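Local coordinates for HNH endonuclease (Geobacillus virus E2, PDB 5H0M), which nicks DNA, probably through the metal-dependent chemistry common to HNH endonucleases, and binds a zinc ion through four cysteines, at residues Arg53-Ser58 / Ser102-Met107. Residues are numbered along the deposited sequence; the frame is centred on the assembly and turned at random.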
ATOM      1  N   ARG A  53       0.119   4.402 -11.645  1.00 17.80           N
ATOM      2  CA  ARG A  53      -0.788   5.535 -11.548  1.00 18.84           C
ATOM      3  C   ARG A  53      -2.218   5.122 -11.849  1.00 18.26           C
ATOM      4  O   ARG A  53      -3.141   5.456 -11.101  1.00 20.89           O
ATOM      5  CB  ARG A  53      -0.396   6.644 -12.518  1.00 20.95           C
ATOM      6  CG  ARG A  53       0.866   7.397 -12.180  1.00 22.50           C
ATOM      7  CD  ARG A  53       1.141   8.337 -13.334  1.00 24.75           C
ATOM      8  NE  ARG A  53       2.390   9.067 -13.231  1.00 26.76           N
ATOM      9  CZ  ARG A  53       2.495  10.333 -12.825  1.00 23.07           C
ATOM     10  NH1 ARG A  53       1.421  11.005 -12.426  1.00 22.60           N
ATOM     11  NH2 ARG A  53       3.677  10.911 -12.810  1.00 23.76           N
ATOM     12  N   ALA A  54      -2.398   4.368 -12.930  1.00 17.29           N
ATOM     13  CA  ALA A  54      -3.715   3.928 -13.362  1.00 17.82           C
ATOM     14  C   ALA A  54      -4.353   2.989 -12.353  1.00 17.92           C
ATOM     15  O   ALA A  54      -5.574   2.995 -12.164  1.00 18.91           O
ATOM     16  CB  ALA A  54      -3.641   3.257 -14.726  1.00 18.91           C
ATOM     17  N   PHE A  55      -3.526   2.197 -11.682  1.00 16.18           N
ATOM     18  CA  PHE A  55      -4.032   1.230 -10.713  1.00 15.02           C
ATOM     19  C   PHE A  55      -4.881   1.882  -9.620  1.00 13.84           C
ATOM     20  O   PHE A  55      -5.936   1.375  -9.234  1.00 14.48           O
ATOM     21  CB  PHE A  55      -2.879   0.449 -10.093  1.00 15.25           C
ATOM     22  CG  PHE A  55      -3.303  -0.500  -9.015  1.00 14.57           C
ATOM     23  CD1 PHE A  55      -3.908  -1.697  -9.345  1.00 15.49           C
ATOM     24  CD2 PHE A  55      -3.130  -0.174  -7.679  1.00 15.32           C
ATOM     25  CE1 PHE A  55      -4.320  -2.582  -8.362  1.00 16.60           C
ATOM     26  CE2 PHE A  55      -3.542  -1.054  -6.691  1.00 15.26           C
ATOM     27  CZ  PHE A  55      -4.130  -2.248  -7.029  1.00 15.80           C
ATOM     28  N   TYR A  56      -4.432   3.017  -9.124  1.00 13.13           N
ATOM     29  CA  TYR A  56      -5.135   3.658  -8.014  1.00 13.84           C
ATOM     30  C   TYR A  56      -6.489   4.217  -8.414  1.00 15.16           C
ATOM     31  O   TYR A  56      -7.321   4.475  -7.542  1.00 16.60           O
ATOM     32  CB  TYR A  56      -4.268   4.743  -7.390  1.00 14.86           C
ATOM     33  CG  TYR A  56      -3.015   4.197  -6.727  1.00 14.65           C
ATOM     34  CD1 TYR A  56      -3.092   3.437  -5.566  1.00 16.75           C
ATOM     35  CD2 TYR A  56      -1.772   4.444  -7.256  1.00 14.50           C
ATOM     36  CE1 TYR A  56      -1.943   2.944  -4.944  1.00 14.95           C
ATOM     37  CE2 TYR A  56      -0.628   3.954  -6.648  1.00 14.20           C
ATOM     38  CZ  TYR A  56      -0.712   3.221  -5.503  1.00 14.37           C
ATOM     39  OH  TYR A  56       0.467   2.757  -4.917  1.00 17.29           O
ATOM     40  N   HIS A  57      -6.708   4.368  -9.724  1.00 15.34           N
ATOM     41  CA  HIS A  57      -8.013   4.763 -10.257  1.00 17.28           C
ATOM     42  C   HIS A  57      -8.917   3.587 -10.556  1.00 17.27           C
ATOM     43  O   HIS A  57     -10.078   3.789 -10.905  1.00 19.60           O
ATOM     44  CB  HIS A  57      -7.834   5.524 -11.566  1.00 17.17           C
ATOM     45  CG  HIS A  57      -7.152   6.835 -11.406  1.00 18.17           C
ATOM     46  ND1 HIS A  57      -7.820   7.987 -11.049  1.00 21.62           N
ATOM     47  CD2 HIS A  57      -5.847   7.176 -11.530  1.00 20.19           C
ATOM     48  CE1 HIS A  57      -6.958   8.987 -10.990  1.00 21.35           C
ATOM     49  NE2 HIS A  57      -5.757   8.522 -11.281  1.00 22.05           N
ATOM     50  N   SER A  58      -8.403   2.368 -10.441  1.00 16.19           N
ATOM     51  CA  SER A  58      -9.106   1.197 -10.928  1.00 16.09           C
ATOM     52  C   SER A  58     -10.253   0.783 -10.029  1.00 16.28           C
ATOM     53  O   SER A  58     -10.212   0.965  -8.810  1.00 16.24           O
ATOM     54  CB  SER A  58      -8.154   0.011 -11.119  1.00 16.06           C
ATOM     55  OG  SER A  58      -7.758  -0.538  -9.866  1.00 16.85           O
ATOM     56  N   SER A 102       2.630  -7.996  -9.090  1.00 15.97           N
ATOM     57  CA  SER A 102       1.790  -9.168  -8.954  1.00 16.79           C
ATOM     58  C   SER A 102       1.020  -9.230  -7.646  1.00 15.73           C
ATOM     59  O   SER A 102       0.004  -9.911  -7.563  1.00 19.00           O
ATOM     60  CB  SER A 102       2.614 -10.447  -9.128  1.00 17.34           C
ATOM     61  OG  SER A 102       3.405 -10.714  -7.995  1.00 18.78           O
ATOM     62  N   LYS A 103       1.491  -8.489  -6.636  1.00 15.08           N
ATOM     63  CA  LYS A 103       0.885  -8.518  -5.299  1.00 14.66           C
ATOM     64  C   LYS A 103      -0.040  -7.315  -5.062  1.00 14.01           C
ATOM     65  O   LYS A 103      -0.464  -7.072  -3.946  1.00 13.72           O
ATOM     66  CB  LYS A 103       1.970  -8.581  -4.222  1.00 15.60           C
ATOM     67  CG  LYS A 103       2.869  -9.805  -4.341  1.00 16.57           C
ATOM     68  CD  LYS A 103       3.750  -9.960  -3.115  1.00 18.50           C
ATOM     69  CE  LYS A 103       4.570 -11.242  -3.191  1.00 20.55           C
ATOM     70  NZ  LYS A 103       5.409 -11.498  -1.969  1.00 21.48           N
ATOM     71  N   ARG A 104      -0.361  -6.597  -6.127  1.00 13.59           N
ATOM     72  CA  ARG A 104      -1.106  -5.340  -6.048  1.00 14.09           C
ATOM     73  C   ARG A 104      -2.486  -5.422  -5.396  1.00 13.09           C
ATOM     74  O   ARG A 104      -2.947  -4.436  -4.821  1.00 12.72           O
ATOM     75  CB  ARG A 104      -1.239  -4.724  -7.442  1.00 14.80           C
ATOM     76  CG  ARG A 104      -2.055  -5.560  -8.410  1.00 16.19           C
ATOM     77  CD  ARG A 104      -1.903  -5.010  -9.815  1.00 18.05           C
ATOM     78  NE  ARG A 104      -2.706  -5.756 -10.780  1.00 20.35           N
ATOM     79  CZ  ARG A 104      -2.355  -6.917 -11.317  1.00 22.17           C
ATOM     80  NH1 ARG A 104      -1.203  -7.495 -10.993  1.00 22.32           N
ATOM     81  NH2 ARG A 104      -3.162  -7.513 -12.203  1.00 25.89           N
ATOM     82  N   LEU A 105      -3.152  -6.574  -5.492  1.00 13.08           N
ATOM     83  CA  LEU A 105      -4.501  -6.739  -4.957  1.00 14.14           C
ATOM     84  C   LEU A 105      -4.579  -7.836  -3.888  1.00 15.08           C
ATOM     85  O   LEU A 105      -5.659  -8.233  -3.467  1.00 17.49           O
ATOM     86  CB  LEU A 105      -5.479  -7.035  -6.106  1.00 16.04           C
ATOM     87  CG  LEU A 105      -5.744  -5.850  -7.037  1.00 17.35           C
ATOM     88  CD1 LEU A 105      -6.350  -6.319  -8.344  1.00 18.63           C
ATOM     89  CD2 LEU A 105      -6.645  -4.828  -6.383  1.00 17.27           C
ATOM     90  N   ASP A 106      -3.428  -8.294  -3.399  1.00 14.20           N
ATOM     91  CA  ASP A 106      -3.408  -9.358  -2.400  1.00 14.33           C
ATOM     92  C   ASP A 106      -3.699  -8.810  -1.021  1.00 14.26           C
ATOM     93  O   ASP A 106      -2.975  -7.939  -0.538  1.00 13.84           O
ATOM     94  CB  ASP A 106      -2.035 -10.016  -2.361  1.00 15.30           C
ATOM     95  CG  ASP A 106      -1.735 -10.855  -3.569  1.00 18.91           C
ATOM     96  OD1 ASP A 106      -2.616 -11.086  -4.425  1.00 20.48           O
ATOM     97  OD2 ASP A 106      -0.574 -11.305  -3.636  1.00 21.05           O
ATOM     98  N   MET A 107      -4.739  -9.314  -0.361  1.00 15.45           N
ATOM     99  CA  MET A 107      -5.109  -8.748   0.933  1.00 15.70           C
ATOM    100  C   MET A 107      -4.019  -8.930   1.979  1.00 15.34           C
ATOM    101  O   MET A 107      -3.826  -8.048   2.809  1.00 16.15           O
ATOM    102  CB  MET A 107      -6.473  -9.265   1.387  1.00 19.46           C
ATOM    103  CG  MET A 107      -7.568  -8.575   0.577  1.00 23.56           C
ATOM    104  SD  MET A 107      -9.196  -9.071   1.098  1.00 29.71           S
ATOM    105  CE  MET A 107      -9.264  -8.247   2.677  1.00 22.53           C
TER
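The buried ring of F55 is pushed into the bend formed by R104 and L105. With CG anti to the backbone N (chi1 176°), the phenyl group leaves the C-terminal part of helix 41-55 and reaches the loop with CE1 and CZ in front. R104 lays its aliphatic chain across the ring: CB sits over the face in an off-centre CH-pi contact, 4.2 Å from the ring centroid, and CG and CD run past the CE1 corner on the same side, with CD 3.7 Å from F55 CE1. Because R104 CG sits between its own backbone N and carbonyl carbon (chi1 64°) and the chain then runs extended to NE, the guanidinium is carried beyond the ring, presenting its edge to CE1, its plane 78° from that of the phenyl group. NH1 is hydrogen-bonded to the carbonyl O of W101.

L105 instead comes in at the edge of the phenyl group, near its plane, with CD2 3.7 Å from F55 CZ. F55 CZ also lies 3.3 Å from R104 O, an oblique approach to a carbonyl that also accepts a hydrogen bond from NE2 of H93, on strand 90-93. At the backbone, F55 O accepts from both S58 N and S58 OG, which ties the type I turn together; S58 OG also caps W61 N. The contact thus packs the junction between helices 41-55 and 59-71 against the loop linking strands 90-93 and 110-113, which with helix 115-129 are consistent with the beta-beta-alpha-metal motif of the His-Me finger endonucleases, with L105 reaching E60 and T64 on helix 59-71.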